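PDB 2O0M: transcriptional regulator, SorC family from Enterococcus faecalis, which probably regulates transcription as a DNA-binding protein of the SorC family, with an effector domain that is likely to bind a carbohydrate ligand. Local coordinates for residues L172-A176 and S192-A196; L297-P301 and N322-Q326; N136-G142 and T166-N171. The contacts are given in a common frame with arbitrary orientation. Residues are numbered along the deposited sequence.

Interaction 1 (L172-A176 and S192-A196); sequences LFVPA and SAVMA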
loop_
_atom_site.group_PDB
_atom_site.type_symbol
_atom_site.label_atom_id
_atom_site.label_comp_id
_atom_site.label_asym_id
_atom_site.label_seq_id
_atom_site.Cartn_x
_atom_site.Cartn_y
_atom_site.Cartn_z
ATOM N N LEU A 172 -1.607 -11.569 -11.213
ATOM C CA LEU A 172 -0.998 -12.241 -10.074
ATOM C C LEU A 172 -0.751 -11.215 -8.955
ATOM O O LEU A 172 -0.131 -10.170 -9.192
ATOM C CB LEU A 172 0.328 -12.865 -10.486
ATOM C CG LEU A 172 1.118 -13.603 -9.417
ATOM C CD1 LEU A 172 0.415 -14.883 -9.031
ATOM C CD2 LEU A 172 2.530 -13.868 -9.885
ATOM N N PHE A 173 -1.209 -11.533 -7.749
ATOM C CA PHE A 173 -1.026 -10.666 -6.588
ATOM C C PHE A 173 0.043 -11.239 -5.666
ATOM O O PHE A 173 0.036 -12.434 -5.347
ATOM C CB PHE A 173 -2.343 -10.452 -5.823
ATOM C CG PHE A 173 -3.416 -9.799 -6.642
ATOM C CD1 PHE A 173 -3.624 -8.426 -6.586
ATOM C CD2 PHE A 173 -4.183 -10.558 -7.526
ATOM C CE1 PHE A 173 -4.629 -7.825 -7.353
ATOM C CE2 PHE A 173 -5.187 -9.961 -8.311
ATOM C CZ PHE A 173 -5.390 -8.585 -8.228
ATOM N N VAL A 174 0.967 -10.377 -5.258
ATOM C CA VAL A 174 2.026 -10.744 -4.355
ATOM C C VAL A 174 2.188 -9.638 -3.319
ATOM O O VAL A 174 1.864 -8.475 -3.584
ATOM C CB VAL A 174 3.360 -10.920 -5.112
ATOM C CG1 VAL A 174 3.267 -12.088 -6.073
ATOM C CG2 VAL A 174 3.756 -9.643 -5.865
ATOM N N PRO A 175 2.690 -9.988 -2.137
ATOM C CA PRO A 175 3.006 -8.928 -1.170
ATOM C C PRO A 175 4.179 -8.074 -1.650
ATOM O O PRO A 175 5.102 -8.611 -2.251
ATOM C CB PRO A 175 3.424 -9.714 0.064
ATOM C CG PRO A 175 3.962 -10.999 -0.496
ATOM C CD PRO A 175 3.036 -11.323 -1.617
ATOM N N ALA A 176 4.159 -6.768 -1.364
ATOM C CA ALA A 176 5.251 -5.876 -1.774
ATOM C C ALA A 176 6.453 -6.009 -0.843
ATOM O O ALA A 176 7.604 -5.735 -1.232
ATOM C CB ALA A 176 4.793 -4.442 -1.788
ATOM N N SER A 192 -3.184 -10.228 -0.490
ATOM C CA SER A 192 -2.922 -10.785 -1.833
ATOM C C SER A 192 -3.886 -11.923 -2.163
ATOM O O SER A 192 -4.436 -12.006 -3.281
ATOM C CB SER A 192 -1.484 -11.314 -1.926
ATOM O OG SER A 192 -0.549 -10.272 -1.691
ATOM N N ALA A 193 -4.108 -12.793 -1.178
ATOM C CA ALA A 193 -4.949 -13.971 -1.378
ATOM C C ALA A 193 -6.391 -13.566 -1.584
ATOM O O ALA A 193 -7.080 -14.094 -2.474
ATOM C CB ALA A 193 -4.817 -14.926 -0.215
ATOM N N VAL A 194 -6.848 -12.618 -0.778
ATOM C CA VAL A 194 -8.219 -12.125 -0.897
ATOM C C VAL A 194 -8.424 -11.416 -2.234
ATOM O O VAL A 194 -9.415 -11.660 -2.940
ATOM C CB VAL A 194 -8.608 -11.216 0.291
ATOM C CG1 VAL A 194 -9.980 -10.569 0.060
ATOM C CG2 VAL A 194 -8.617 -12.039 1.578
HETATM N N MSE A 195 -7.493 -10.539 -2.590
HETATM C CA MSE A 195 -7.600 -9.837 -3.870
HETATM C C MSE A 195 -7.655 -10.828 -5.016
HETATM O O MSE A 195 -8.456 -10.675 -5.932
HETATM C CB MSE A 195 -6.415 -8.899 -4.077
HETATM C CG MSE A 195 -6.453 -7.676 -3.230
HETATM SE SE MSE A 195 -5.524 -6.172 -4.113
HETATM C CE MSE A 195 -6.141 -4.802 -2.903
ATOM N N ALA A 196 -6.810 -11.851 -4.960
ATOM C CA ALA A 196 -6.788 -12.852 -6.022
ATOM C C ALA A 196 -8.152 -13.518 -6.138
ATOM O O ALA A 196 -8.713 -13.635 -7.235
ATOM C CB ALA A 196 -5.714 -13.881 -5.766
#

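Interaction 2 (L297-P301 and N322-Q326); sequences LQEIP and NAPKQ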
loop_
_atom_site.group_PDB
_atom_site.type_symbol
_atom_site.label_atom_id
_atom_site.label_comp_id
_atom_site.label_asym_id
_atom_site.label_seq_id
_atom_site.Cartn_x
_atom_site.Cartn_y
_atom_site.Cartn_z
ATOM N N LEU A 297 9.791 2.310 -7.112
ATOM C CA LEU A 297 8.391 2.654 -7.391
ATOM C C LEU A 297 8.269 3.566 -8.596
ATOM O O LEU A 297 7.304 3.459 -9.344
ATOM C CB LEU A 297 7.734 3.360 -6.208
ATOM C CG LEU A 297 7.230 2.540 -5.041
ATOM C CD1 LEU A 297 6.504 3.486 -4.100
ATOM C CD2 LEU A 297 6.293 1.432 -5.514
ATOM N N GLN A 298 9.255 4.451 -8.766
ATOM C CA GLN A 298 9.273 5.463 -9.843
ATOM C C GLN A 298 9.119 4.843 -11.231
ATOM O O GLN A 298 8.518 5.444 -12.124
ATOM C CB GLN A 298 10.581 6.270 -9.794
ATOM C CG GLN A 298 10.920 6.882 -8.418
ATOM C CD GLN A 298 9.985 8.018 -8.010
ATOM O OE1 GLN A 298 9.548 8.102 -6.851
ATOM N NE2 GLN A 298 9.682 8.908 -8.960
ATOM N N GLU A 299 9.632 3.627 -11.408
ATOM C CA GLU A 299 9.585 2.965 -12.708
ATOM C C GLU A 299 8.359 2.070 -12.914
ATOM O O GLU A 299 8.186 1.525 -14.000
ATOM C CB GLU A 299 10.874 2.163 -12.938
ATOM C CG GLU A 299 11.944 2.896 -13.774
ATOM C CD GLU A 299 12.261 4.303 -13.291
ATOM O OE1 GLU A 299 12.863 4.448 -12.201
ATOM O OE2 GLU A 299 11.930 5.265 -14.023
ATOM N N ILE A 300 7.508 1.917 -11.897
ATOM C CA ILE A 300 6.340 1.038 -12.010
ATOM C C ILE A 300 5.200 1.853 -12.615
ATOM O O ILE A 300 4.870 2.907 -12.098
ATOM C CB ILE A 300 5.943 0.461 -10.632
ATOM C CG1 ILE A 300 7.072 -0.436 -10.112
ATOM C CG2 ILE A 300 4.656 -0.325 -10.718
ATOM C CD1 ILE A 300 6.868 -0.937 -8.733
ATOM N N PRO A 301 4.615 1.387 -13.742
ATOM C CA PRO A 301 3.607 2.210 -14.429
ATOM C C PRO A 301 2.365 2.521 -13.615
ATOM O O PRO A 301 1.863 3.637 -13.679
ATOM C CB PRO A 301 3.245 1.391 -15.683
ATOM C CG PRO A 301 3.850 0.076 -15.520
ATOM C CD PRO A 301 4.906 0.137 -14.459
ATOM N N ASN A 322 6.830 13.011 -1.797
ATOM C CA ASN A 322 7.816 12.335 -2.641
ATOM C C ASN A 322 7.297 11.083 -3.370
ATOM O O ASN A 322 8.096 10.307 -3.886
ATOM C CB ASN A 322 9.059 11.981 -1.805
ATOM C CG ASN A 322 8.869 10.729 -0.910
ATOM O OD1 ASN A 322 7.764 10.163 -0.780
ATOM N ND2 ASN A 322 9.968 10.305 -0.281
ATOM N N ALA A 323 5.976 10.882 -3.407
ATOM C CA ALA A 323 5.374 9.770 -4.147
ATOM C C ALA A 323 5.646 9.930 -5.649
ATOM O O ALA A 323 5.794 11.058 -6.122
ATOM C CB ALA A 323 3.883 9.707 -3.907
ATOM N N PRO A 324 5.699 8.805 -6.402
ATOM C CA PRO A 324 5.913 8.903 -7.844
ATOM C C PRO A 324 4.817 9.738 -8.473
ATOM O O PRO A 324 3.664 9.633 -8.066
ATOM C CB PRO A 324 5.791 7.456 -8.323
ATOM C CG PRO A 324 6.160 6.658 -7.134
ATOM C CD PRO A 324 5.584 7.397 -5.979
ATOM N N LYS A 325 5.171 10.557 -9.453
ATOM C CA LYS A 325 4.199 11.488 -10.009
ATOM C C LYS A 325 3.061 10.797 -10.739
ATOM O O LYS A 325 1.992 11.376 -10.903
ATOM C CB LYS A 325 4.889 12.536 -10.899
ATOM C CG LYS A 325 5.840 13.456 -10.142
ATOM C CD LYS A 325 5.280 13.875 -8.787
ATOM C CE LYS A 325 5.927 15.089 -8.242
ATOM N NZ LYS A 325 5.166 15.558 -7.064
ATOM N N GLN A 326 3.268 9.550 -11.149
ATOM C CA GLN A 326 2.212 8.782 -11.816
ATOM C C GLN A 326 1.177 8.199 -10.846
ATOM O O GLN A 326 0.212 7.587 -11.292
ATOM C CB GLN A 326 2.790 7.647 -12.667
ATOM C CG GLN A 326 3.431 6.489 -11.890
ATOM C CD GLN A 326 4.914 6.670 -11.669
ATOM O OE1 GLN A 326 5.395 7.797 -11.533
ATOM N NE2 GLN A 326 5.659 5.562 -11.634
HETATM O O HOH W 1 8.017 10.643 -9.901
HETATM O O HOH W 2 0.051 4.926 -11.851
#

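Interaction 3 (N136-G142 and T166-N171); sequences NLLLPNG and TEKRHN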
loop_
_atom_site.group_PDB
_atom_site.type_symbol
_atom_site.label_atom_id
_atom_site.label_comp_id
_atom_site.label_asym_id
_atom_site.label_seq_id
_atom_site.Cartn_x
_atom_site.Cartn_y
_atom_site.Cartn_z
ATOM N N ASN A 136 -9.149 -2.083 -13.665
ATOM C CA ASN A 136 -9.734 -2.574 -14.910
ATOM C C ASN A 136 -9.318 -1.686 -16.075
ATOM O O ASN A 136 -9.001 -2.169 -17.167
ATOM C CB ASN A 136 -11.252 -2.602 -14.802
ATOM C CG ASN A 136 -11.910 -3.116 -16.064
ATOM O OD1 ASN A 136 -11.457 -4.091 -16.652
ATOM N ND2 ASN A 136 -12.977 -2.453 -16.491
ATOM N N LEU A 137 -9.328 -0.381 -15.832
ATOM C CA LEU A 137 -8.890 0.597 -16.834
ATOM C C LEU A 137 -7.382 0.531 -17.094
ATOM O O LEU A 137 -6.947 0.573 -18.243
ATOM C CB LEU A 137 -9.259 2.017 -16.385
ATOM C CG LEU A 137 -8.674 3.199 -17.173
ATOM C CD1 LEU A 137 -9.352 3.303 -18.524
ATOM C CD2 LEU A 137 -8.818 4.519 -16.425
ATOM N N LEU A 138 -6.598 0.461 -16.022
ATOM C CA LEU A 138 -5.141 0.598 -16.099
ATOM C C LEU A 138 -4.414 -0.670 -16.566
ATOM O O LEU A 138 -3.496 -0.598 -17.378
ATOM C CB LEU A 138 -4.551 1.045 -14.741
ATOM C CG LEU A 138 -4.768 2.484 -14.257
ATOM C CD1 LEU A 138 -4.072 2.715 -12.924
ATOM C CD2 LEU A 138 -4.293 3.527 -15.278
ATOM N N LEU A 139 -4.808 -1.831 -16.045
ATOM C CA LEU A 139 -4.044 -3.058 -16.290
ATOM C C LEU A 139 -4.256 -3.587 -17.720
ATOM O O LEU A 139 -5.388 -3.868 -18.123
ATOM C CB LEU A 139 -4.404 -4.136 -15.268
ATOM C CG LEU A 139 -4.057 -3.824 -13.808
ATOM C CD1 LEU A 139 -4.536 -4.982 -12.965
ATOM C CD2 LEU A 139 -2.561 -3.591 -13.609
ATOM N N PRO A 140 -3.167 -3.700 -18.491
ATOM C CA PRO A 140 -3.291 -4.247 -19.843
ATOM C C PRO A 140 -3.495 -5.749 -19.901
ATOM O O PRO A 140 -3.318 -6.458 -18.909
ATOM C CB PRO A 140 -1.934 -3.926 -20.485
ATOM C CG PRO A 140 -1.253 -3.017 -19.576
ATOM C CD PRO A 140 -1.780 -3.294 -18.212
ATOM N N ASN A 141 -3.834 -6.238 -21.091
ATOM C CA ASN A 141 -3.828 -7.671 -21.339
ATOM C C ASN A 141 -2.433 -8.225 -21.176
ATOM O O ASN A 141 -1.458 -7.486 -21.237
ATOM C CB ASN A 141 -4.333 -7.982 -22.754
ATOM C CG ASN A 141 -5.825 -7.848 -22.876
ATOM O OD1 ASN A 141 -6.552 -7.921 -21.883
ATOM N ND2 ASN A 141 -6.302 -7.672 -24.101
ATOM N N GLY A 142 -2.350 -9.536 -20.992
ATOM C CA GLY A 142 -1.088 -10.206 -20.725
ATOM C C GLY A 142 -0.984 -10.603 -19.265
ATOM O O GLY A 142 -2.002 -10.798 -18.595
ATOM N N THR A 166 -9.572 -12.014 -17.162
ATOM C CA THR A 166 -10.233 -12.322 -18.433
ATOM C C THR A 166 -9.432 -13.382 -19.167
ATOM O O THR A 166 -8.382 -13.822 -18.696
ATOM C CB THR A 166 -10.352 -11.076 -19.351
ATOM O OG1 THR A 166 -9.050 -10.646 -19.755
ATOM C CG2 THR A 166 -11.071 -9.932 -18.656
ATOM N N GLU A 167 -9.927 -13.786 -20.338
ATOM C CA GLU A 167 -9.198 -14.722 -21.190
ATOM C C GLU A 167 -7.792 -14.219 -21.479
ATOM O O GLU A 167 -6.836 -14.997 -21.476
ATOM C CB GLU A 167 -9.918 -14.910 -22.530
ATOM C CG GLU A 167 -11.266 -15.587 -22.455
ATOM C CD GLU A 167 -12.078 -15.369 -23.724
ATOM O OE1 GLU A 167 -11.730 -15.971 -24.767
ATOM O OE2 GLU A 167 -13.060 -14.586 -23.682
ATOM N N LYS A 168 -7.685 -12.914 -21.731
ATOM C CA LYS A 168 -6.438 -12.289 -22.170
ATOM C C LYS A 168 -5.656 -11.556 -21.079
ATOM O O LYS A 168 -4.482 -11.263 -21.279
ATOM C CB LYS A 168 -6.729 -11.296 -23.295
ATOM C CG LYS A 168 -7.305 -11.945 -24.550
ATOM C CD LYS A 168 -7.367 -10.950 -25.696
ATOM C CE LYS A 168 -7.917 -11.605 -26.956
ATOM N NZ LYS A 168 -7.061 -12.745 -27.417
ATOM N N ARG A 169 -6.303 -11.249 -19.950
ATOM C CA ARG A 169 -5.628 -10.556 -18.842
ATOM C C ARG A 169 -5.549 -11.442 -17.605
ATOM O O ARG A 169 -6.582 -11.806 -17.026
ATOM C CB ARG A 169 -6.330 -9.244 -18.478
ATOM C CG ARG A 169 -5.526 -8.433 -17.432
ATOM C CD ARG A 169 -6.093 -7.050 -17.236
ATOM N NE ARG A 169 -7.461 -7.099 -16.724
ATOM C CZ ARG A 169 -8.296 -6.068 -16.703
ATOM N NH1 ARG A 169 -7.911 -4.888 -17.173
ATOM N NH2 ARG A 169 -9.531 -6.207 -16.235
ATOM N N HIS A 170 -4.322 -11.771 -17.212
ATOM C CA HIS A 170 -4.092 -12.643 -16.071
ATOM C C HIS A 170 -3.311 -11.897 -15.014
ATOM O O HIS A 170 -2.151 -11.548 -15.227
ATOM C CB HIS A 170 -3.353 -13.903 -16.493
ATOM C CG HIS A 170 -4.003 -14.605 -17.638
ATOM N ND1 HIS A 170 -3.295 -15.101 -18.712
ATOM C CD2 HIS A 170 -5.309 -14.849 -17.902
ATOM C CE1 HIS A 170 -4.135 -15.645 -19.575
ATOM N NE2 HIS A 170 -5.363 -15.509 -19.106
ATOM N N ASN A 171 -3.946 -11.688 -13.862
ATOM C CA ASN A 171 -3.338 -10.924 -12.771
ATOM C C ASN A 171 -2.849 -11.807 -11.636
ATOM O O ASN A 171 -3.586 -12.670 -11.153
ATOM C CB ASN A 171 -4.351 -9.922 -12.222
ATOM C CG ASN A 171 -4.920 -9.016 -13.294
ATOM O OD1 ASN A 171 -6.145 -8.835 -13.386
ATOM N ND2 ASN A 171 -4.046 -8.439 -14.109
HETATM O O HOH W 3 -8.902 -8.515 -21.294
#

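Interaction 1 (L172-A176 and S192-A196)
Strand 172-175 and helix 192-196 run nearly antiparallel, at 166°, and their axes come within 7.5 Å of each other. Start at Ser192, whose CA lies 5.1 Å from the CA of Phe173, and whose CB points at the strand. Ser192 OG nestles against the backbone, 3.2 Å from Val174 C and 3.3 Å from Pro175 N. Pro175 N carries no hydrogen, so this is only van der Waals contact; the hydroxyl is satisfied within its own helix, by Ala188 O. The carbonyl of Ser192 serves the helix too: its O accepts from Ala196 N at 2.9 Å, while Phe173 CB sits 3.6 Å from that same Ser192 O. Ala193 and Val194 belong to the far side of the turn, where Val194 packs on helix 152-159. Met195, a selenomethionine, brings the chain back to the strand. Met195 CB lies over one face of the Phe173 ring, 3.9 Å from the centroid and 17° off the normal, a CH-pi contact. Met195 SE follows obliquely as a Met-aromatic contact, 3.7 Å from Phe173 CE1, and the same side chain also touches Met154 and Ala158 of helix 152-159. One residue further, Ala196 is small enough to let the ring settle against the helix, with its CA 3.8 Å and its CB 4.1 Å from Phe173 CD2. Of these ten residues Phe173 has the most area buried, its ring lying between strand and helix in a beta-alpha-beta crossover, where helix 188-199 connects strand 169-175 to its parallel neighbour 202-203, as in Rossmann-like domains.

Interaction 2 (L297-P301 and N322-Q326)
The side-chain amide of Gln326 ties the two loops together: NE2 donates to Gln298 O at 2.9 Å and to Ile300 O at 2.8 Å, so one nitrogen spends both its hydrogens on the backbone of 297-301. The carbonyls it reaches lie around a turn in which Ile300 N bonds to Leu297 O at 3.0 Å. Water adds to the link: water 1 accepts from Lys325 N at 2.9 Å and, weakly, from Gln298 NE2 at 2.6 Å, and water 2 sits between Pro301 O and Gln326 O. These loops enter the adjacent parallel strands 302-306 and 328-332, with helix 313-320 on the crossover between them, the beta-alpha-beta repeat of a Rossmann-like sheet. Next to these bonds, Pro324 points at the other loop and packs its CG 3.8 Å from Leu297 CB and 3.7 Å from Gln298 OE1. Tyr319 touches both Leu297 and Pro324, while Leu297 and Ile300 continue into the core against Val239.

Interaction 3 (N136-G142 and T166-N171)
Here strands 142-148 and 169-175 of the parallel Rossmann-like sheet begin to pair, just after helix 122-138 has ended. Gly142 and Arg169 form a parallel bridge: Gly142 N donates to Lys168 O at 2.8 Å and Gly142 O accepts from His170 N at 2.9 Å, the two bonds flanking Arg169 as parallel pairing requires. Gly142 has phi 105° and psi -154°, angles at which a CB would collide with the carbonyl of Asn141, so glycine is called for here. Arg169, the most deeply engaged residue, sends its side chain back to the last turn of the helix. Arg169 NH1 donates to Asn136 O and to Leu139 O, both at 2.9 Å, and Arg169 NH2 to Asn136 OD1, also at 2.9 Å, with Leu164 O as a further partner. The guanidinium therefore gathers the backbone where Leu139 leaves helical angles, and its stem packs there too, Arg169 CD lying 3.9 Å from Leu139 CB. Asn141 lies against the other segment, its CG 3.6 Å from Lys168 CB and its OD1 3.7 Å from Arg169 CB. Nearby, Thr166 makes an ST motif in which OG1 accepts from Arg169 N at 2.8 Å. Water 3 bridges the gap between the segments, 2.5 Å from Asn141 OD1 and 2.6 Å from Thr166 OG1.

In the fold
Interactions 3 and 1 share strand 169-175: interaction 3 lies at its start, beside strand 142-148, interaction 1 packs a helix on its later part, and their centres are about 15 Å apart. Interaction 2 lies in the loops that lead into another pair of strands of the same sheet, 302-306 and 328-332, its centre about 20 Å from that of interaction 1 and about 21 Å from that of interaction 3. Apart from the junction in sequence between 171 and 172, none touches another; the nearest atoms of interactions 2 and 3 are about 6 Å apart, and Tyr302, directly after Pro301, packs against Leu138 and Pro140. Interactions 2 and 3 both sit where parallel strands begin.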